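Local coordinates for RNA-binding protein Lsm (Halobacterium salinarum R1, PDB 6TFL) that probably binds RNA, as Sm-like archaeal proteins do, forming a seven-subunit ring that holds uridine and calcium ions, at residues V10-L15 and T34-H39; T20-D25 and V57-P62. All blocks are in the same frame, centred on the assembly; numbering follows the deposited sequence.

Contact 1: residues V10-L15 and T34-H39; sequences VLEESL and TGYDQH. With CA (calcium ion), chain P; URI (uridine), chain Q.
The N-terminal helix of the Lsm fold, 7-13, packs on strand 32-36 by setting Leu11 over the ring of Tyr36 and Glu12 across its hydroxyl. Tyr36 CG lies between the backbone N and the carbonyl carbon (chi1 68°), the rotamer in which the ring meets the helix. Leu11 CB sits above the ring's centre, 3.9 Å from the centroid and 6° off the normal, a CH-pi contact. Leu11 CD1 reaches Tyr36 CD2 at 4.0 Å. At the ring's edge Glu12 OE1 accepts a very short hydrogen bond of 2.5 Å from Tyr36 OH, carboxylate and ring planes 63° apart; it also accepts from Met3 N of the second subunit. At the rim Leu15 CD2 is 4.2 Å from Tyr36 CD1. An alanine in place of Tyr36 would probably rob Leu11 CB of its aromatic platform and Glu12 of its hydroxyl partner. Glu13 O binds calcium at 2.4 Å, with Glu17. At the far end of 34-39, Asp37 OD1 accepts from His39 N at 2.9 Å, an Asx turn; the His39 ring has uridine C5 3.6 Å above its plane. A helix set on the strand leading into the uridine pocket is characteristic of the Sm fold.

Contact 2: residues T20-D25 and V57-P62; sequences TVRLKD and VVTIKP
Val21 and Ile60 lie side by side on the buried face of two antiparallel strands, Val21 CG2 meeting Ile60 CG1 at 4.1 Å. Val21 CG1, anti to its backbone N (chi1 -177°), reaches Val57 CG2; Ile52 and Ile44 of the same chain cover this layer further. The strand axes of 20-23 and 59-61 approach to 4.7 Å at 166°. Lys61 N donates to Thr20 O at 2.7 Å and Thr20 N to Lys61 O, a hydrogen-bonded pair. Arg22 N bonds to Thr59 O at 175°, nearly straight. Opposite Arg22 the register slips by one residue: Val58 N donates to Arg22 O at 2.8 Å, Thr59 N only weakly to the same oxygen. This is a classic beta bulge, here in the last strand of the small Sm barrel, where the chain turns a corner at Val58. Past the bulge the Leu23 and Val57 side chains diverge, yet Leu23 CD2 still touches Val57 CG2 at 4.2 Å. Thr59 and Ile60 also pair with a strand of the third subunit, so the sheet continues across the ring interface.

The other face is polar and water-bridged, partly exposed at Thr20, Arg22 and Lys61. Thr59 CG2 stands over one face of the Arg22 guanidinium. Lys61 NZ approaches its edge, 3.8 Å from Arg22 NH1, a like-charge pair; long, weak ion pairs of Arg22 NH2 with Asp25 and Asp27 of the third subunit may offset the repulsion. A water accepts from Lys61 NZ, donates to Thr20 O and hydrogen-bonds Thr59 OG1. Buried Val58 packs CG2 against Lys24 N at 3.5 Å and Lys24 CG at 3.7 Å, while exposed Lys24 sends NZ to a salt bridge with Asp55 of the third subunit.

From the N terminus the chain passes through helix 7-13 into strand 18-23, supplying the first halves of both contacts before either is completed. Contact 1 closes when strand 32-36 returns to the helix, across 18 intervening residues; contact 2 closes only at the C terminus, after 31. Their segments alternate, so the two closures cross and do not nest. The first ties the helix to strand 32-36, the second joins strands 18-23 and 57-61 of the barrel. Their centres are 13 Å apart, yet they touch directly: Ser14 OG lies 3.1 Å from Pro62 CB, and Leu11 CD2 packs on Ile60 CD1 at 4.0 Å. Both also reach the third subunit.

Contact 1: residues V10-L15 and T34-H39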
ATOM      1  N   VAL A  10      -2.686  -5.010 -23.668  1.00 37.94           N
ATOM      2  CA  VAL A  10      -2.021  -4.032 -24.518  1.00 35.08           C
ATOM      3  C   VAL A  10      -0.507  -4.137 -24.358  1.00 36.97           C
ATOM      4  O   VAL A  10       0.245  -3.979 -25.324  1.00 40.73           O
ATOM      5  CB  VAL A  10      -2.547  -2.619 -24.201  1.00 40.07           C
ATOM      6  CG1 VAL A  10      -1.790  -1.559 -24.988  1.00 36.75           C
ATOM      7  CG2 VAL A  10      -4.059  -2.533 -24.464  1.00 31.29           C
ATOM      8  N   LEU A  11      -0.034  -4.410 -23.137  1.00 37.13           N
ATOM      9  CA  LEU A  11       1.399  -4.613 -22.922  1.00 40.91           C
ATOM     10  C   LEU A  11       1.904  -5.860 -23.648  1.00 38.73           C
ATOM     11  O   LEU A  11       3.007  -5.855 -24.205  1.00 42.81           O
ATOM     12  CB  LEU A  11       1.710  -4.725 -21.431  1.00 36.43           C
ATOM     13  CG  LEU A  11       1.634  -3.454 -20.586  1.00 40.52           C
ATOM     14  CD1 LEU A  11       2.140  -3.732 -19.147  1.00 31.83           C
ATOM     15  CD2 LEU A  11       2.402  -2.323 -21.239  1.00 38.54           C
ATOM     16  N   GLU A  12       1.127  -6.941 -23.634  1.00 32.47           N
ATOM     17  CA  GLU A  12       1.493  -8.111 -24.419  1.00 37.62           C
ATOM     18  C   GLU A  12       1.703  -7.735 -25.877  1.00 44.40           C
ATOM     19  O   GLU A  12       2.740  -8.055 -26.470  1.00 48.84           O
ATOM     20  CB  GLU A  12       0.421  -9.190 -24.292  1.00 35.12           C
ATOM     21  CG  GLU A  12       0.823 -10.529 -24.871  1.00 33.90           C
ATOM     22  CD  GLU A  12       1.994 -11.193 -24.136  1.00 46.39           C
ATOM     23  OE1 GLU A  12       2.140 -10.989 -22.903  1.00 49.62           O
ATOM     24  OE2 GLU A  12       2.768 -11.938 -24.782  1.00 43.50           O
ATOM     25  N   GLU A  13       0.744  -7.025 -26.469  1.00 41.30           N
ATOM     26  CA  GLU A  13       0.863  -6.721 -27.888  1.00 48.01           C
ATOM     27  C   GLU A  13       1.797  -5.553 -28.176  1.00 48.04           C
ATOM     28  O   GLU A  13       2.025  -5.247 -29.346  1.00 54.80           O
ATOM     29  CB  GLU A  13      -0.517  -6.473 -28.496  1.00 45.63           C
ATOM     30  CG  GLU A  13      -1.357  -5.466 -27.760  1.00 62.96           C
ATOM     31  CD  GLU A  13      -2.838  -5.543 -28.127  1.00 77.43           C
ATOM     32  OE1 GLU A  13      -3.378  -6.677 -28.148  1.00 75.93           O
ATOM     33  OE2 GLU A  13      -3.446  -4.474 -28.389  1.00 68.75           O
ATOM     34  N   SER A  14       2.376  -4.921 -27.159  1.00 44.66           N
ATOM     35  CA  SER A  14       3.456  -3.970 -27.375  1.00 41.61           C
ATOM     36  C   SER A  14       4.831  -4.572 -27.140  1.00 41.25           C
ATOM     37  O   SER A  14       5.818  -3.839 -27.195  1.00 41.60           O
ATOM     38  CB  SER A  14       3.295  -2.736 -26.480  1.00 45.01           C
ATOM     39  OG  SER A  14       1.942  -2.322 -26.404  1.00 48.55           O
ATOM     40  N   LEU A  15       4.924  -5.876 -26.878  1.00 39.90           N
ATOM     41  CA  LEU A  15       6.230  -6.502 -26.711  1.00 38.43           C
ATOM     42  C   LEU A  15       7.041  -6.375 -27.991  1.00 45.48           C
ATOM     43  O   LEU A  15       6.500  -6.456 -29.097  1.00 50.83           O
ATOM     44  CB  LEU A  15       6.083  -7.979 -26.331  1.00 37.99           C
ATOM     45  CG  LEU A  15       5.636  -8.279 -24.894  1.00 40.03           C
ATOM     46  CD1 LEU A  15       5.181  -9.728 -24.744  1.00 36.90           C
ATOM     47  CD2 LEU A  15       6.746  -7.945 -23.905  1.00 34.04           C
ATOM     48  N   THR A  34      10.427  -5.467 -23.476  1.00 34.25           N
ATOM     49  CA  THR A  34      10.738  -6.887 -23.637  1.00 40.50           C
ATOM     50  C   THR A  34      10.148  -7.772 -22.545  1.00 40.66           C
ATOM     51  O   THR A  34      10.314  -8.997 -22.610  1.00 44.72           O
ATOM     52  CB  THR A  34      12.260  -7.123 -23.709  1.00 41.01           C
ATOM     53  OG1 THR A  34      12.875  -6.768 -22.464  1.00 43.52           O
ATOM     54  CG2 THR A  34      12.897  -6.309 -24.846  1.00 32.47           C
ATOM     55  N   GLY A  35       9.476  -7.210 -21.545  1.00 37.91           N
ATOM     56  CA  GLY A  35       8.761  -8.042 -20.597  1.00 30.32           C
ATOM     57  C   GLY A  35       7.985  -7.206 -19.599  1.00 40.25           C
ATOM     58  O   GLY A  35       8.228  -6.006 -19.425  1.00 38.00           O
ATOM     59  N   TYR A  36       7.055  -7.875 -18.930  1.00 34.65           N
ATOM     60  CA  TYR A  36       6.262  -7.262 -17.882  1.00 33.31           C
ATOM     61  C   TYR A  36       5.685  -8.386 -17.031  1.00 38.81           C
ATOM     62  O   TYR A  36       5.782  -9.568 -17.382  1.00 38.56           O
ATOM     63  CB  TYR A  36       5.155  -6.372 -18.464  1.00 34.71           C
ATOM     64  CG  TYR A  36       4.118  -7.176 -19.172  1.00 32.15           C
ATOM     65  CD1 TYR A  36       4.323  -7.592 -20.484  1.00 34.83           C
ATOM     66  CD2 TYR A  36       2.951  -7.554 -18.531  1.00 32.74           C
ATOM     67  CE1 TYR A  36       3.387  -8.352 -21.137  1.00 36.92           C
ATOM     68  CE2 TYR A  36       2.009  -8.320 -19.173  1.00 33.85           C
ATOM     69  CZ  TYR A  36       2.230  -8.718 -20.475  1.00 36.35           C
ATOM     70  OH  TYR A  36       1.295  -9.481 -21.127  1.00 42.69           O
ATOM     71  N   ASP A  37       5.071  -8.006 -15.907  1.00 33.86           N
ATOM     72  CA  ASP A  37       4.348  -8.966 -15.085  1.00 39.93           C
ATOM     73  C   ASP A  37       3.069  -8.331 -14.536  1.00 37.63           C
ATOM     74  O   ASP A  37       2.769  -7.163 -14.784  1.00 42.87           O
ATOM     75  CB  ASP A  37       5.244  -9.515 -13.967  1.00 36.90           C
ATOM     76  CG  ASP A  37       5.722  -8.438 -13.006  1.00 47.41           C
ATOM     77  OD1 ASP A  37       4.972  -7.455 -12.747  1.00 40.42           O
ATOM     78  OD2 ASP A  37       6.862  -8.591 -12.494  1.00 44.53           O
ATOM     79  N   GLN A  38       2.337  -9.116 -13.748  1.00 47.97           N
ATOM     80  CA  GLN A  38       1.044  -8.723 -13.198  1.00 39.36           C
ATOM     81  C   GLN A  38       1.105  -7.472 -12.337  1.00 38.13           C
ATOM     82  O   GLN A  38       0.077  -6.812 -12.173  1.00 45.80           O
ATOM     83  CB  GLN A  38       0.471  -9.872 -12.372  1.00 40.44           C
ATOM     84  CG  GLN A  38       0.919 -11.249 -12.878  1.00 69.21           C
ATOM     85  CD  GLN A  38       2.280 -11.693 -12.314  1.00 71.04           C
ATOM     86  OE1 GLN A  38       2.607 -11.422 -11.149  1.00 72.56           O
ATOM     87  NE2 GLN A  38       3.077 -12.370 -13.145  1.00 66.11           N
ATOM     88  N   HIS A  39       2.252  -7.132 -11.760  1.00 38.95           N
ATOM     89  CA  HIS A  39       2.336  -5.887 -11.002  1.00 40.23           C
ATOM     90  C   HIS A  39       2.590  -4.678 -11.884  1.00 43.94           C
ATOM     91  O   HIS A  39       2.664  -3.555 -11.369  1.00 46.58           O
ATOM     92  CB  HIS A  39       3.453  -5.946  -9.965  1.00 45.20           C
ATOM     93  CG  HIS A  39       3.439  -7.184  -9.131  1.00 53.60           C
ATOM     94  ND1 HIS A  39       2.487  -7.417  -8.164  1.00 62.41           N
ATOM     95  CD2 HIS A  39       4.270  -8.254  -9.113  1.00 51.73           C
ATOM     96  CE1 HIS A  39       2.730  -8.583  -7.587  1.00 63.23           C
ATOM     97  NE2 HIS A  39       3.803  -9.112  -8.147  1.00 55.92           N
TER
HETATM   98 CA    CA P 102       1.809  -5.909 -31.674  1.00 89.47          CA
HETATM   99  N1  URI Q 103       4.640  -4.734  -6.381  0.88 61.87           N
HETATM  100  C2  URI Q 103       5.426  -4.286  -7.428  0.88 58.27           C
HETATM  101  N3  URI Q 103       6.440  -5.131  -7.795  0.88 52.35           N
HETATM  102  C4  URI Q 103       6.745  -6.352  -7.247  0.88 54.64           C
HETATM  103  C5  URI Q 103       5.882  -6.756  -6.175  0.88 51.93           C
HETATM  104  C6  URI Q 103       4.876  -5.955  -5.792  0.88 58.68           C
HETATM  105  O2  URI Q 103       5.246  -3.213  -7.991  0.88 54.42           O
HETATM  106  O4  URI Q 103       7.698  -6.979  -7.720  0.88 52.82           O
HETATM  107  C1' URI Q 103       3.541  -3.829  -6.012  0.88 66.05           C
HETATM  108  C2' URI Q 103       2.210  -4.187  -6.656  0.88 67.89           C
HETATM  109  C3' URI Q 103       1.241  -3.436  -5.749  0.88 80.16           C
HETATM  110  C4' URI Q 103       1.882  -3.606  -4.371  0.88 81.85           C
HETATM  111  O2' URI Q 103       2.165  -3.816  -8.018  0.88 64.80           O
HETATM  112  O3' URI Q 103       1.227  -2.055  -6.109  0.88 79.02           O
HETATM  113  O4' URI Q 103       3.299  -3.870  -4.616  0.88 78.60           O
HETATM  114  C5' URI Q 103       1.280  -4.713  -3.539  0.88 86.85           C
HETATM  115  O5' URI Q 103      -0.112  -4.496  -3.306  0.88 85.29           O
HETATM  116  O   HOH W   1       1.135  -3.372 -31.536  1.00 61.90           O

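Contact 2: residues T20-D25 and V57-P62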
ATOM      1  N   THR A  20       7.144   4.408 -24.018  1.00 38.56           N
ATOM      2  CA  THR A  20       7.650   5.361 -23.037  1.00 40.27           C
ATOM      3  C   THR A  20       6.934   5.140 -21.715  1.00 36.44           C
ATOM      4  O   THR A  20       5.700   5.076 -21.664  1.00 37.63           O
ATOM      5  CB  THR A  20       7.496   6.806 -23.507  1.00 39.23           C
ATOM      6  OG1 THR A  20       8.303   6.990 -24.670  1.00 51.15           O
ATOM      7  CG2 THR A  20       7.988   7.777 -22.441  1.00 40.15           C
ATOM      8  N   VAL A  21       7.725   4.985 -20.663  1.00 36.15           N
ATOM      9  CA  VAL A  21       7.242   4.796 -19.305  1.00 37.64           C
ATOM     10  C   VAL A  21       7.585   6.041 -18.510  1.00 39.40           C
ATOM     11  O   VAL A  21       8.745   6.468 -18.490  1.00 39.57           O
ATOM     12  CB  VAL A  21       7.876   3.557 -18.660  1.00 38.39           C
ATOM     13  CG1 VAL A  21       7.297   3.337 -17.272  1.00 36.19           C
ATOM     14  CG2 VAL A  21       7.651   2.354 -19.541  1.00 39.07           C
ATOM     15  N   ARG A  22       6.586   6.614 -17.849  1.00 40.98           N
ATOM     16  CA  ARG A  22       6.778   7.804 -17.035  1.00 38.39           C
ATOM     17  C   ARG A  22       6.571   7.442 -15.570  1.00 40.79           C
ATOM     18  O   ARG A  22       5.558   6.830 -15.214  1.00 40.02           O
ATOM     19  CB  ARG A  22       5.829   8.916 -17.476  1.00 38.59           C
ATOM     20  CG  ARG A  22       5.892  10.188 -16.628  1.00 53.73           C
ATOM     21  CD  ARG A  22       4.949  11.268 -17.187  1.00 69.99           C
ATOM     22  NE  ARG A  22       3.804  11.546 -16.313  1.00 70.18           N
ATOM     23  CZ  ARG A  22       2.554  11.689 -16.752  1.00 72.70           C
ATOM     24  NH1 ARG A  22       2.298  11.565 -18.053  1.00 68.38           N
ATOM     25  NH2 ARG A  22       1.563  11.952 -15.896  1.00 65.39           N
ATOM     26  N   LEU A  23       7.525   7.825 -14.726  1.00 41.23           N
ATOM     27  CA  LEU A  23       7.517   7.472 -13.311  1.00 45.84           C
ATOM     28  C   LEU A  23       6.973   8.603 -12.444  1.00 39.34           C
ATOM     29  O   LEU A  23       6.911   9.758 -12.860  1.00 43.33           O
ATOM     30  CB  LEU A  23       8.925   7.083 -12.845  1.00 37.38           C
ATOM     31  CG  LEU A  23       9.519   5.935 -13.652  1.00 40.42           C
ATOM     32  CD1 LEU A  23      10.747   5.399 -12.952  1.00 48.59           C
ATOM     33  CD2 LEU A  23       8.478   4.840 -13.851  1.00 33.15           C
ATOM     34  N   LYS A  24       6.585   8.248 -11.215  1.00 42.52           N
ATOM     35  CA  LYS A  24       6.015   9.237 -10.301  1.00 42.23           C
ATOM     36  C   LYS A  24       6.987  10.365 -10.011  1.00 48.20           C
ATOM     37  O   LYS A  24       6.559  11.495  -9.761  1.00 43.23           O
ATOM     38  CB  LYS A  24       5.577   8.576  -8.996  1.00 35.99           C
ATOM     39  CG  LYS A  24       4.453   7.591  -9.186  1.00 43.68           C
ATOM     40  CD  LYS A  24       4.031   6.929  -7.891  1.00 39.43           C
ATOM     41  CE  LYS A  24       2.913   5.948  -8.178  1.00 42.91           C
ATOM     42  NZ  LYS A  24       2.414   5.334  -6.934  1.00 61.82           N
ATOM     43  N   ASP A  25       8.296  10.090 -10.041  1.00 49.91           N
ATOM     44  CA  ASP A  25       9.270  11.151  -9.807  1.00 49.67           C
ATOM     45  C   ASP A  25       9.408  12.097 -10.996  1.00 51.55           C
ATOM     46  O   ASP A  25      10.107  13.112 -10.880  1.00 51.94           O
ATOM     47  CB  ASP A  25      10.638  10.553  -9.448  1.00 47.77           C
ATOM     48  CG  ASP A  25      11.032   9.375 -10.350  1.00 61.13           C
ATOM     49  OD1 ASP A  25      11.158   9.572 -11.581  1.00 55.27           O
ATOM     50  OD2 ASP A  25      11.219   8.252  -9.827  1.00 56.61           O
ATOM     51  N   VAL A  57       5.228   3.485 -11.628  1.00 32.66           N
ATOM     52  CA  VAL A  57       4.729   3.836 -12.952  1.00 42.71           C
ATOM     53  C   VAL A  57       3.507   4.736 -12.828  1.00 42.48           C
ATOM     54  O   VAL A  57       2.608   4.487 -12.011  1.00 49.83           O
ATOM     55  CB  VAL A  57       4.403   2.569 -13.753  1.00 42.82           C
ATOM     56  CG1 VAL A  57       3.786   2.939 -15.101  1.00 35.86           C
ATOM     57  CG2 VAL A  57       5.660   1.717 -13.914  1.00 34.89           C
ATOM     58  N   VAL A  58       3.487   5.805 -13.614  1.00 42.22           N
ATOM     59  CA  VAL A  58       2.291   6.625 -13.782  1.00 41.90           C
ATOM     60  C   VAL A  58       1.601   6.202 -15.072  1.00 40.18           C
ATOM     61  O   VAL A  58       0.469   5.707 -15.049  1.00 38.45           O
ATOM     62  CB  VAL A  58       2.630   8.126 -13.806  1.00 47.36           C
ATOM     63  CG1 VAL A  58       1.364   8.952 -13.924  1.00 39.96           C
ATOM     64  CG2 VAL A  58       3.396   8.504 -12.565  1.00 40.84           C
ATOM     65  N   THR A  59       2.285   6.368 -16.206  1.00 36.29           N
ATOM     66  CA  THR A  59       1.743   5.974 -17.499  1.00 37.35           C
ATOM     67  C   THR A  59       2.764   5.183 -18.311  1.00 37.37           C
ATOM     68  O   THR A  59       3.978   5.374 -18.183  1.00 37.04           O
ATOM     69  CB  THR A  59       1.300   7.191 -18.334  1.00 42.22           C
ATOM     70  OG1 THR A  59       2.441   7.996 -18.644  1.00 42.33           O
ATOM     71  CG2 THR A  59       0.248   8.039 -17.584  1.00 45.52           C
ATOM     72  N   ILE A  60       2.254   4.291 -19.155  1.00 35.72           N
ATOM     73  CA  ILE A  60       3.034   3.677 -20.227  1.00 41.79           C
ATOM     74  C   ILE A  60       2.385   4.058 -21.551  1.00 43.22           C
ATOM     75  O   ILE A  60       1.158   3.963 -21.688  1.00 43.08           O
ATOM     76  CB  ILE A  60       3.113   2.145 -20.088  1.00 41.38           C
ATOM     77  CG1 ILE A  60       3.724   1.753 -18.735  1.00 36.13           C
ATOM     78  CG2 ILE A  60       3.878   1.536 -21.283  1.00 32.18           C
ATOM     79  CD1 ILE A  60       3.638   0.283 -18.424  1.00 30.25           C
ATOM     80  N   LYS A  61       3.192   4.496 -22.517  1.00 40.93           N
ATOM     81  CA  LYS A  61       2.678   4.872 -23.839  1.00 38.69           C
ATOM     82  C   LYS A  61       3.291   3.976 -24.903  1.00 41.05           C
ATOM     83  O   LYS A  61       4.438   4.203 -25.328  1.00 39.66           O
ATOM     84  CB  LYS A  61       2.957   6.343 -24.150  1.00 37.91           C
ATOM     85  CG  LYS A  61       2.236   7.320 -23.224  1.00 43.41           C
ATOM     86  CD  LYS A  61       2.326   8.753 -23.739  1.00 53.63           C
ATOM     87  CE  LYS A  61       1.605   9.735 -22.799  1.00 76.72           C
ATOM     88  NZ  LYS A  61       2.274   9.921 -21.448  1.00 66.16           N
ATOM     89  N   PRO A  62       2.576   2.936 -25.351  1.00 47.63           N
ATOM     90  CA  PRO A  62       2.987   2.026 -26.430  1.00 42.08           C
ATOM     91  C   PRO A  62       2.665   2.555 -27.835  1.00 59.89           C
ATOM     92  O   PRO A  62       3.346   2.247 -28.820  1.00 71.23           O
ATOM     93  CB  PRO A  62       2.178   0.767 -26.139  1.00 43.94           C
ATOM     94  CG  PRO A  62       0.911   1.273 -25.524  1.00 54.57           C
ATOM     95  CD  PRO A  62       1.306   2.516 -24.722  1.00 48.55           C
ATOM     96  OXT PRO A  62       1.706   3.305 -28.035  1.00 67.73           O
TER
HETATM   97  O   HOH W   2       4.355   7.554 -20.616  1.00 42.19           O